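Local coordinates for protein plasmid stabilization system (Mesorhizobium opportunistum, PDB 5CEG) that probably acts as the toxin of a ParDE-like type II toxin-antitoxin system, held in check by its cognate antitoxin, at residues 17-22 against 99-104; 45-50 against 80-85. All coordinates share one frame; numbering follows the deposited sequence. Where two conformers were deposited one is given.

Contact 1: residues 17-22 against 99-104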
ATOM      1  N   VAL B  17      40.317  -1.990  -9.738  1.00 25.95           N
ATOM      2  CA  VAL B  17      40.685  -1.188  -8.576  1.00 21.74           C
ATOM      3  C   VAL B  17      40.594  -2.048  -7.315  1.00 20.96           C
ATOM      4  O   VAL B  17      39.988  -3.128  -7.342  1.00 21.39           O
ATOM      5  CB  VAL B  17      39.789   0.062  -8.433  1.00 28.37           C
ATOM      6  CG1 VAL B  17      39.641   0.757  -9.769  1.00 25.42           C
ATOM      7  CG2 VAL B  17      38.429  -0.310  -7.887  1.00 20.51           C
ATOM      8  N   ARG B  18      41.203  -1.583  -6.220  1.00 18.58           N
ATOM      9  CA  ARG B  18      41.100  -2.287  -4.940  1.00 17.49           C
ATOM     10  C   ARG B  18      39.662  -2.216  -4.440  1.00 15.36           C
ATOM     11  O   ARG B  18      39.056  -1.150  -4.456  1.00 21.10           O
ATOM     12  CB  ARG B  18      42.042  -1.695  -3.884  1.00 16.59           C
ATOM     13  CG  ARG B  18      41.982  -2.417  -2.532  1.00 22.44           C
ATOM     14  CD  ARG B  18      43.358  -2.569  -1.913  1.00 30.02           C
ATOM     15  NE  ARG B  18      43.360  -2.956  -0.501  1.00 24.88           N
ATOM     16  CZ  ARG B  18      43.619  -4.182  -0.049  1.00 20.46           C
ATOM     17  NH1 ARG B  18      43.875  -5.175  -0.892  1.00 19.23           N
ATOM     18  NH2 ARG B  18      43.624  -4.419   1.254  1.00 17.81           N
ATOM     19  N   LEU B  19      39.128  -3.345  -4.006  1.00 12.77           N
ATOM     20  CA  LEU B  19      37.773  -3.348  -3.470  1.00 12.79           C
ATOM     21  C   LEU B  19      37.787  -3.885  -2.051  1.00 13.67           C
ATOM     22  O   LEU B  19      38.281  -4.983  -1.781  1.00 14.48           O
ATOM     23  CB  LEU B  19      36.827  -4.171  -4.356  1.00 19.96           C
ATOM     24  CG  LEU B  19      35.328  -3.952  -4.066  1.00 18.32           C
ATOM     25  CD1 LEU B  19      34.512  -3.929  -5.353  1.00 22.01           C
ATOM     26  CD2 LEU B  19      34.815  -5.022  -3.146  1.00 22.03           C
ATOM     27  N   VAL B  20      37.239  -3.094  -1.138  1.00 12.62           N
ATOM     28  CA  VAL B  20      37.183  -3.462   0.261  1.00 11.17           C
ATOM     29  C   VAL B  20      35.748  -3.325   0.758  1.00 11.92           C
ATOM     30  O   VAL B  20      34.916  -2.687   0.102  1.00 11.70           O
ATOM     31  CB  VAL B  20      38.134  -2.598   1.112  1.00 11.59           C
ATOM     32  CG1 VAL B  20      39.609  -2.923   0.743  1.00 15.39           C
ATOM     33  CG2 VAL B  20      37.862  -1.117   0.893  1.00 12.43           C
ATOM     34  N   TRP B  21      35.476  -3.961   1.893  1.00 10.11           N
ATOM     35  CA  TRP B  21      34.131  -4.009   2.471  1.00 10.55           C
ATOM     36  C   TRP B  21      34.209  -3.518   3.906  1.00 13.36           C
ATOM     37  O   TRP B  21      35.112  -3.900   4.641  1.00 12.23           O
ATOM     38  CB  TRP B  21      33.561  -5.435   2.450  1.00 11.10           C
ATOM     39  CG  TRP B  21      33.552  -6.140   1.117  1.00 13.74           C
ATOM     40  CD1 TRP B  21      34.643  -6.554   0.396  1.00 14.91           C
ATOM     41  CD2 TRP B  21      32.396  -6.561   0.366  1.00 11.45           C
ATOM     42  NE1 TRP B  21      34.240  -7.186  -0.759  1.00 13.22           N
ATOM     43  CE2 TRP B  21      32.868  -7.205  -0.801  1.00 11.79           C
ATOM     44  CE3 TRP B  21      31.013  -6.449   0.564  1.00 12.10           C
ATOM     45  CZ2 TRP B  21      32.006  -7.733  -1.761  1.00 12.72           C
ATOM     46  CZ3 TRP B  21      30.163  -6.967  -0.393  1.00 10.92           C
ATOM     47  CH2 TRP B  21      30.661  -7.607  -1.541  1.00 11.93           C
ATOM     48  N   SER B  22      33.273  -2.673   4.323  1.00 11.33           N
ATOM     49  CA  SER B  22      33.252  -2.272   5.722  1.00 11.33           C
ATOM     50  C   SER B  22      33.019  -3.491   6.608  1.00  9.94           C
ATOM     51  O   SER B  22      32.412  -4.478   6.191  1.00 10.82           O
ATOM     52  CB  SER B  22      32.166  -1.217   5.969  1.00 10.32           C
ATOM     53  OG  SER B  22      30.895  -1.851   6.089  1.00 11.64           O
ATOM     54  N   GLU B  99      41.142   4.848  -6.568  1.00 17.29           N
ATOM     55  CA  GLU B  99      42.107   4.058  -5.797  1.00 18.79           C
ATOM     56  C   GLU B  99      41.422   2.893  -5.077  1.00 20.01           C
ATOM     57  O   GLU B  99      41.961   1.784  -5.031  1.00 21.68           O
ATOM     58  CB  GLU B  99      42.868   4.933  -4.796  1.00 26.95           C
ATOM     59  CG  GLU B  99      43.764   4.117  -3.879  1.00 38.59           C
ATOM     60  CD  GLU B  99      45.126   4.722  -3.613  1.00 57.45           C
ATOM     61  OE1 GLU B  99      45.503   5.681  -4.307  1.00 68.45           O
ATOM     62  OE2 GLU B  99      45.820   4.226  -2.696  1.00 55.28           O
ATOM     63  N   TRP B 100      40.224   3.123  -4.533  1.00 15.58           N
ATOM     64  CA  TRP B 100      39.441   1.954  -4.157  0.55 15.46           C
ATOM     65  C   TRP B 100      37.957   2.190  -4.172  1.00 13.74           C
ATOM     66  O   TRP B 100      37.452   3.287  -4.357  1.00 16.06           O
ATOM     67  CB  TRP B 100      39.813   1.418  -2.776  0.55 15.54           C
ATOM     68  CG  TRP B 100      39.457   2.349  -1.698  0.55 16.69           C
ATOM     69  CD1 TRP B 100      38.340   2.341  -0.916  0.55 17.32           C
ATOM     70  CD2 TRP B 100      40.234   3.455  -1.287  0.55 23.79           C
ATOM     71  NE1 TRP B 100      38.385   3.392  -0.025  0.55 18.29           N
ATOM     72  CE2 TRP B 100      39.546   4.086  -0.238  0.55 25.86           C
ATOM     73  CE3 TRP B 100      41.455   3.976  -1.702  0.55 25.59           C
ATOM     74  CZ2 TRP B 100      40.046   5.204   0.393  0.55 24.74           C
ATOM     75  CZ3 TRP B 100      41.944   5.079  -1.086  0.55 28.23           C
ATOM     76  CH2 TRP B 100      41.243   5.690  -0.059  0.55 25.85           C
ATOM     77  N   VAL B 101      37.277   1.054  -4.131  1.00 13.50           N
ATOM     78  CA  VAL B 101      35.829   1.012  -3.965  1.00 11.08           C
ATOM     79  C   VAL B 101      35.605   0.454  -2.575  1.00 11.18           C
ATOM     80  O   VAL B 101      36.167  -0.586  -2.243  1.00 12.95           O
ATOM     81  CB  VAL B 101      35.160   0.125  -5.023  1.00 13.17           C
ATOM     82  CG1 VAL B 101      33.740  -0.271  -4.584  1.00 14.94           C
ATOM     83  CG2 VAL B 101      35.137   0.854  -6.361  1.00 14.31           C
ATOM     84  N   GLU B 102      34.819   1.144  -1.745  1.00  9.84           N
ATOM     85  CA  GLU B 102      34.408   0.566  -0.467  1.00 10.16           C
ATOM     86  C   GLU B 102      32.922   0.228  -0.485  1.00 11.47           C
ATOM     87  O   GLU B 102      32.098   1.123  -0.650  1.00 11.25           O
ATOM     88  CB  GLU B 102      34.675   1.510   0.721  1.00 11.34           C
ATOM     89  CG  GLU B 102      34.152   0.882   2.045  1.00 11.97           C
ATOM     90  CD  GLU B 102      34.258   1.764   3.280  1.00 15.89           C
ATOM     91  OE1 GLU B 102      34.869   2.848   3.216  1.00 18.23           O
ATOM     92  OE2 GLU B 102      33.733   1.334   4.335  1.00 17.92           O
ATOM     93  N   ILE B 103      32.592  -1.050  -0.333  1.00  9.44           N
ATOM     94  CA  ILE B 103      31.192  -1.433  -0.160  0.64  9.42           C
ATOM     95  C   ILE B 103      30.845  -1.233   1.315  1.00  9.47           C
ATOM     96  O   ILE B 103      31.407  -1.871   2.206  1.00 11.26           O
ATOM     97  CB  ILE B 103      30.932  -2.874  -0.634  0.64 10.22           C
ATOM     98  CG1 ILE B 103      31.263  -2.968  -2.128  0.64 11.64           C
ATOM     99  CG2 ILE B 103      29.482  -3.269  -0.365  0.64 10.99           C
ATOM    100  CD1 ILE B 103      31.021  -4.328  -2.756  0.64 11.53           C
ATOM    101  N   VAL B 104      29.928  -0.297   1.556  1.00  8.57           N
ATOM    102  CA  VAL B 104      29.627   0.125   2.922  1.00 10.22           C
ATOM    103  C   VAL B 104      28.549  -0.736   3.603  1.00  8.57           C
ATOM    104  O   VAL B 104      28.673  -1.069   4.783  1.00  9.32           O
ATOM    105  CB  VAL B 104      29.224   1.611   2.914  1.00  8.42           C
ATOM    106  CG1 VAL B 104      28.853   2.089   4.323  1.00 10.02           C
ATOM    107  CG2 VAL B 104      30.382   2.452   2.364  1.00  9.17           C
TER
HETATM  108  O   HOH W   1      43.055   0.538  -6.979  1.00 37.88           O

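Contact 2: residues 45-50 against 80-85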
ATOM      1  N   ASP B  45      24.254 -20.361  -1.094  1.00 13.28           N
ATOM      2  CA  ASP B  45      25.384 -20.378  -2.012  1.00 12.31           C
ATOM      3  C   ASP B  45      25.141 -19.553  -3.276  1.00 12.16           C
ATOM      4  O   ASP B  45      26.046 -18.855  -3.731  1.00 13.15           O
ATOM      5  CB  ASP B  45      25.735 -21.815  -2.413  1.00 13.27           C
ATOM      6  CG  ASP B  45      26.500 -22.552  -1.337  1.00 18.37           C
ATOM      7  OD1 ASP B  45      27.181 -21.899  -0.515  1.00 19.75           O
ATOM      8  OD2 ASP B  45      26.432 -23.797  -1.331  1.00 18.98           O
ATOM      9  N   ARG B  46      23.932 -19.618  -3.838  1.00 13.04           N
ATOM     10  CA  ARG B  46      23.637 -18.850  -5.047  1.00 13.87           C
ATOM     11  C   ARG B  46      23.686 -17.347  -4.782  1.00 14.02           C
ATOM     12  O   ARG B  46      24.197 -16.600  -5.611  1.00 13.73           O
ATOM     13  CB  ARG B  46      22.280 -19.241  -5.634  1.00 18.36           C
ATOM     14  CG  ARG B  46      22.286 -20.612  -6.316  1.00 26.99           C
ATOM     15  CD  ARG B  46      21.022 -20.843  -7.149  1.00 29.02           C
ATOM     16  NE  ARG B  46      19.803 -20.826  -6.341  1.00 31.74           N
ATOM     17  CZ  ARG B  46      19.273 -21.899  -5.757  1.00 30.37           C
ATOM     18  NH1 ARG B  46      19.859 -23.083  -5.880  1.00 38.55           N
ATOM     19  NH2 ARG B  46      18.159 -21.788  -5.044  1.00 32.73           N
ATOM     20  N   TYR B  47      23.180 -16.900  -3.630  1.00 12.66           N
ATOM     21  CA  TYR B  47      23.256 -15.473  -3.310  1.00 11.75           C
ATOM     22  C   TYR B  47      24.718 -15.029  -3.207  1.00 13.61           C
ATOM     23  O   TYR B  47      25.071 -13.940  -3.669  1.00 12.35           O
ATOM     24  CB  TYR B  47      22.516 -15.136  -2.004  1.00 10.57           C
ATOM     25  CG  TYR B  47      21.004 -15.127  -2.090  1.00 13.46           C
ATOM     26  CD1 TYR B  47      20.345 -14.626  -3.202  1.00 16.67           C
ATOM     27  CD2 TYR B  47      20.240 -15.607  -1.038  1.00 14.43           C
ATOM     28  CE1 TYR B  47      18.946 -14.611  -3.261  1.00 15.06           C
ATOM     29  CE2 TYR B  47      18.854 -15.615  -1.091  1.00 15.11           C
ATOM     30  CZ  TYR B  47      18.217 -15.113  -2.197  1.00 14.17           C
ATOM     31  OH  TYR B  47      16.839 -15.115  -2.237  1.00 20.58           O
ATOM     32  N   TYR B  48      25.576 -15.862  -2.612  1.00 11.36           N
ATOM     33  CA  TYR B  48      26.998 -15.520  -2.568  1.00 10.40           C
ATOM     34  C   TYR B  48      27.619 -15.515  -3.968  1.00 13.40           C
ATOM     35  O   TYR B  48      28.446 -14.660  -4.269  1.00 13.90           O
ATOM     36  CB  TYR B  48      27.786 -16.474  -1.656  1.00 11.41           C
ATOM     37  CG  TYR B  48      27.904 -16.028  -0.210  1.00 12.08           C
ATOM     38  CD1 TYR B  48      27.023 -15.092   0.333  1.00 10.26           C
ATOM     39  CD2 TYR B  48      28.890 -16.555   0.618  1.00 13.84           C
ATOM     40  CE1 TYR B  48      27.132 -14.690   1.663  1.00 11.28           C
ATOM     41  CE2 TYR B  48      29.002 -16.168   1.940  1.00 11.79           C
ATOM     42  CZ  TYR B  48      28.121 -15.226   2.459  1.00 13.16           C
ATOM     43  OH  TYR B  48      28.239 -14.848   3.779  1.00 12.30           O
ATOM     44  N   ASP B  49      27.227 -16.461  -4.821  1.00 14.08           N
ATOM     45  CA  ASP B  49      27.733 -16.458  -6.200  1.00 15.88           C
ATOM     46  C   ASP B  49      27.381 -15.150  -6.897  1.00 14.43           C
ATOM     47  O   ASP B  49      28.209 -14.554  -7.589  1.00 15.03           O
ATOM     48  CB  ASP B  49      27.152 -17.625  -7.001  1.00 12.38           C
ATOM     49  CG  ASP B  49      27.640 -18.983  -6.520  1.00 15.12           C
ATOM     50  OD1 ASP B  49      28.746 -19.082  -5.959  1.00 17.95           O
ATOM     51  OD2 ASP B  49      26.897 -19.960  -6.743  1.00 17.19           O
ATOM     52  N   GLN B  50      26.141 -14.706  -6.704  1.00 12.85           N
ATOM     53  CA  GLN B  50      25.644 -13.511  -7.377  1.00 13.28           C
ATOM     54  C   GLN B  50      26.273 -12.241  -6.811  1.00 12.99           C
ATOM     55  O   GLN B  50      26.629 -11.321  -7.562  1.00 13.90           O
ATOM     56  CB  GLN B  50      24.116 -13.446  -7.275  1.00 13.65           C
ATOM     57  CG  GLN B  50      23.457 -14.582  -8.069  1.00 15.99           C
ATOM     58  CD  GLN B  50      21.998 -14.817  -7.725  1.00 28.81           C
ATOM     59  OE1 GLN B  50      21.378 -14.041  -7.000  1.00 26.03           O
ATOM     60  NE2 GLN B  50      21.444 -15.911  -8.237  1.00 45.54           N
ATOM     61  N   GLU B  80      21.506  -5.825  -6.805  1.00 14.10           N
ATOM     62  CA  GLU B  80      21.634  -7.248  -7.084  1.00 16.74           C
ATOM     63  C   GLU B  80      20.460  -7.913  -6.384  1.00 16.44           C
ATOM     64  O   GLU B  80      20.569  -8.347  -5.234  1.00 14.47           O
ATOM     65  CB  GLU B  80      22.981  -7.799  -6.592  1.00 20.35           C
ATOM     66  CG  GLU B  80      23.173  -9.299  -6.816  1.00 22.60           C
ATOM     67  CD  GLU B  80      23.049  -9.686  -8.272  1.00 27.66           C
ATOM     68  OE1 GLU B  80      23.629  -8.975  -9.127  1.00 28.62           O
ATOM     69  OE2 GLU B  80      22.370 -10.691  -8.561  1.00 32.63           O
ATOM     70  N   ALA B  81      19.321  -7.956  -7.073  1.00 14.88           N
ATOM     71  CA  ALA B  81      18.051  -8.300  -6.441  1.00 13.21           C
ATOM     72  C   ALA B  81      18.119  -9.595  -5.639  1.00 16.63           C
ATOM     73  O   ALA B  81      18.678 -10.592  -6.116  1.00 19.33           O
ATOM     74  CB  ALA B  81      16.957  -8.399  -7.500  1.00 17.79           C
ATOM     75  N   PRO B  82      17.551  -9.596  -4.427  1.00 12.99           N
ATOM     76  CA  PRO B  82      16.782  -8.549  -3.729  1.00 13.23           C
ATOM     77  C   PRO B  82      17.619  -7.571  -2.894  1.00 14.25           C
ATOM     78  O   PRO B  82      17.074  -6.863  -2.030  1.00 13.50           O
ATOM     79  CB  PRO B  82      15.876  -9.370  -2.807  1.00 17.22           C
ATOM     80  CG  PRO B  82      16.757 -10.536  -2.438  1.00 17.17           C
ATOM     81  CD  PRO B  82      17.522 -10.872  -3.685  1.00 18.59           C
ATOM     82  N   PHE B  83      18.927  -7.543  -3.141  1.00 11.42           N
ATOM     83  CA  PHE B  83      19.845  -6.732  -2.346  1.00 12.02           C
ATOM     84  C   PHE B  83      20.213  -5.432  -3.035  1.00 11.31           C
ATOM     85  O   PHE B  83      20.183  -5.313  -4.260  1.00 13.01           O
ATOM     86  CB  PHE B  83      21.126  -7.521  -2.027  1.00 10.76           C
ATOM     87  CG  PHE B  83      20.858  -8.889  -1.494  1.00 10.52           C
ATOM     88  CD1 PHE B  83      20.386  -9.057  -0.203  1.00 11.62           C
ATOM     89  CD2 PHE B  83      21.039 -10.003  -2.298  1.00 12.18           C
ATOM     90  CE1 PHE B  83      20.119 -10.319   0.287  1.00 11.93           C
ATOM     91  CE2 PHE B  83      20.774 -11.265  -1.819  1.00 13.95           C
ATOM     92  CZ  PHE B  83      20.305 -11.429  -0.536  1.00 14.36           C
ATOM     93  N   VAL B  84      20.564  -4.452  -2.216  1.00 13.85           N
ATOM     94  CA  VAL B  84      21.084  -3.190  -2.689  1.00 12.29           C
ATOM     95  C   VAL B  84      22.482  -3.036  -2.105  1.00 14.94           C
ATOM     96  O   VAL B  84      22.650  -3.092  -0.883  1.00 14.02           O
ATOM     97  CB  VAL B  84      20.170  -2.032  -2.242  1.00 18.10           C
ATOM     98  CG1 VAL B  84      20.816  -0.715  -2.499  1.00 30.81           C
ATOM     99  CG2 VAL B  84      18.792  -2.135  -2.931  1.00 19.49           C
ATOM    100  N   LEU B  85      23.486  -2.892  -2.964  1.00 12.42           N
ATOM    101  CA  LEU B  85      24.834  -2.624  -2.483  1.00 13.36           C
ATOM    102  C   LEU B  85      25.005  -1.120  -2.365  1.00 11.23           C
ATOM    103  O   LEU B  85      24.814  -0.406  -3.340  1.00 14.44           O
ATOM    104  CB  LEU B  85      25.897  -3.191  -3.429  1.00 16.42           C
ATOM    105  CG  LEU B  85      26.015  -4.693  -3.699  1.00 23.43           C
ATOM    106  CD1 LEU B  85      27.110  -4.937  -4.726  1.00 26.21           C
ATOM    107  CD2 LEU B  85      26.323  -5.469  -2.445  1.00 26.09           C
TER
HETATM  108  O   HOH W   2      21.189 -12.009  -5.515  1.00 28.94           O
HETATM  109  O   HOH W   3      25.446 -10.605 -10.384  1.00 33.93           O

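Contact 1: residues 17-22 against 99-104
W21 and I103 form the closest apolar side-chain contact between strand 18-21 and strand 100-104, which run parallel at a 20° angle. In the conformer given, I103 places CD1 over the face of the W21 six-membered ring, 3.5 Å from its centroid, a CH-pi contact; its CG2 meets W21 CE3 at 3.6 Å. W21 CG is anti to the carbonyl carbon (chi1 -54°), on the same face of the sheet as I103; the two side chains lie side by side. L19 continues this apolar face, its CD1 resting 3.8 Å from V101 CG1. Beneath runs a parallel ladder: V101 N to R18 O, V20 N to V101 O, I103 N to V20 O and S22 N to I103 O. Beyond the last rung S22 OG donates to V104 O at 2.7 Å and also caps A25 N at the start of helix 23-37.

The face carrying V20 and E102 makes sparser contacts between the strands and is covered by the chain of another protein. V20 CG2 approaches W100 CD1 at 3.9 Å in the conformer given. E102 OE1 is salt-bridged to a basic side chain of that other protein, which also shares backbone hydrogen bonds with W21. The solvent side is the R18/E99 end, where both residues are exposed and a water accepts from R18 N and donates to E99 O; E99 and W100 form a classic beta bulge opposite V90. Behind the apolar face, helix 41-60 supplies A55, L58 and A59; strand 83-90 flanks strand 100-108 on its other side.

Contact 2: residues 45-50 against 80-85
Y47 and F83 meet as a T-shaped aromatic pair, with the edge of F83 directed at the face of Y47. The ring planes stand at 87° with centroids 5.2 Å apart, and F83 CE2 comes within 3.7 Å of Y47 CD1, offset toward the rim. Y47 CG lies anti to the carbonyl carbon (chi1 -75°), and the ring beyond it reaches across to the strand side. Other apolar contacts support the pair: P82 CD touches Y47 CE1 at 4.0 Å, and P82 CG sits over the centre of the F83 ring.

Polar links are made through water. One water donates to both Q50 OE1 and A81 O, the latter at 2.9 Å, and another donates to Q50 O and to E80 OE1 at 2.7 Å. The bend of the E80 chain at chi2 (58°) places CD 4.0 Å from Q50 CB. E80 OE1 also has a long, weak ion pair with R54, and Y47 OH is hydrogen-bonded to an acidic side chain of the chain of another protein.

Backbone bonds shape the strand side, where E80 and F83 exchange N-H and C=O around A81 and cis P82, a two-residue hairpin turn of type VI. The turn joins strand 76-80 to strand 83-90. Helix 41-60 packs against it, L51 touching both E80 and F83, while I36 and I32 of helix 23-37 reach Y47 and F83 respectively, and R110 of helix 109-112 adjoins Y47 and P82.

Overall arrangement
The centres of contacts 1 and 2 are about 17 Å apart and lie on opposite sides of the chain's centre, though their nearest atoms approach to about 4 Å without touching. Along the chain, both segments of contact 2 fall between those of contact 1. The two share one mixed sheet: strands 83-90 and 100-108 are sequential and adjacent in it. Contact 1 adds the first strand in parallel at the sheet edge; contact 2 lays helix 41-60 against the hairpin turn. Both belong to the architecture of a helix pair on a sheet, as in RelE/ParE toxins, and both include residues that touch chains of other proteins in the assembly, consistent with a toxin held by its partner.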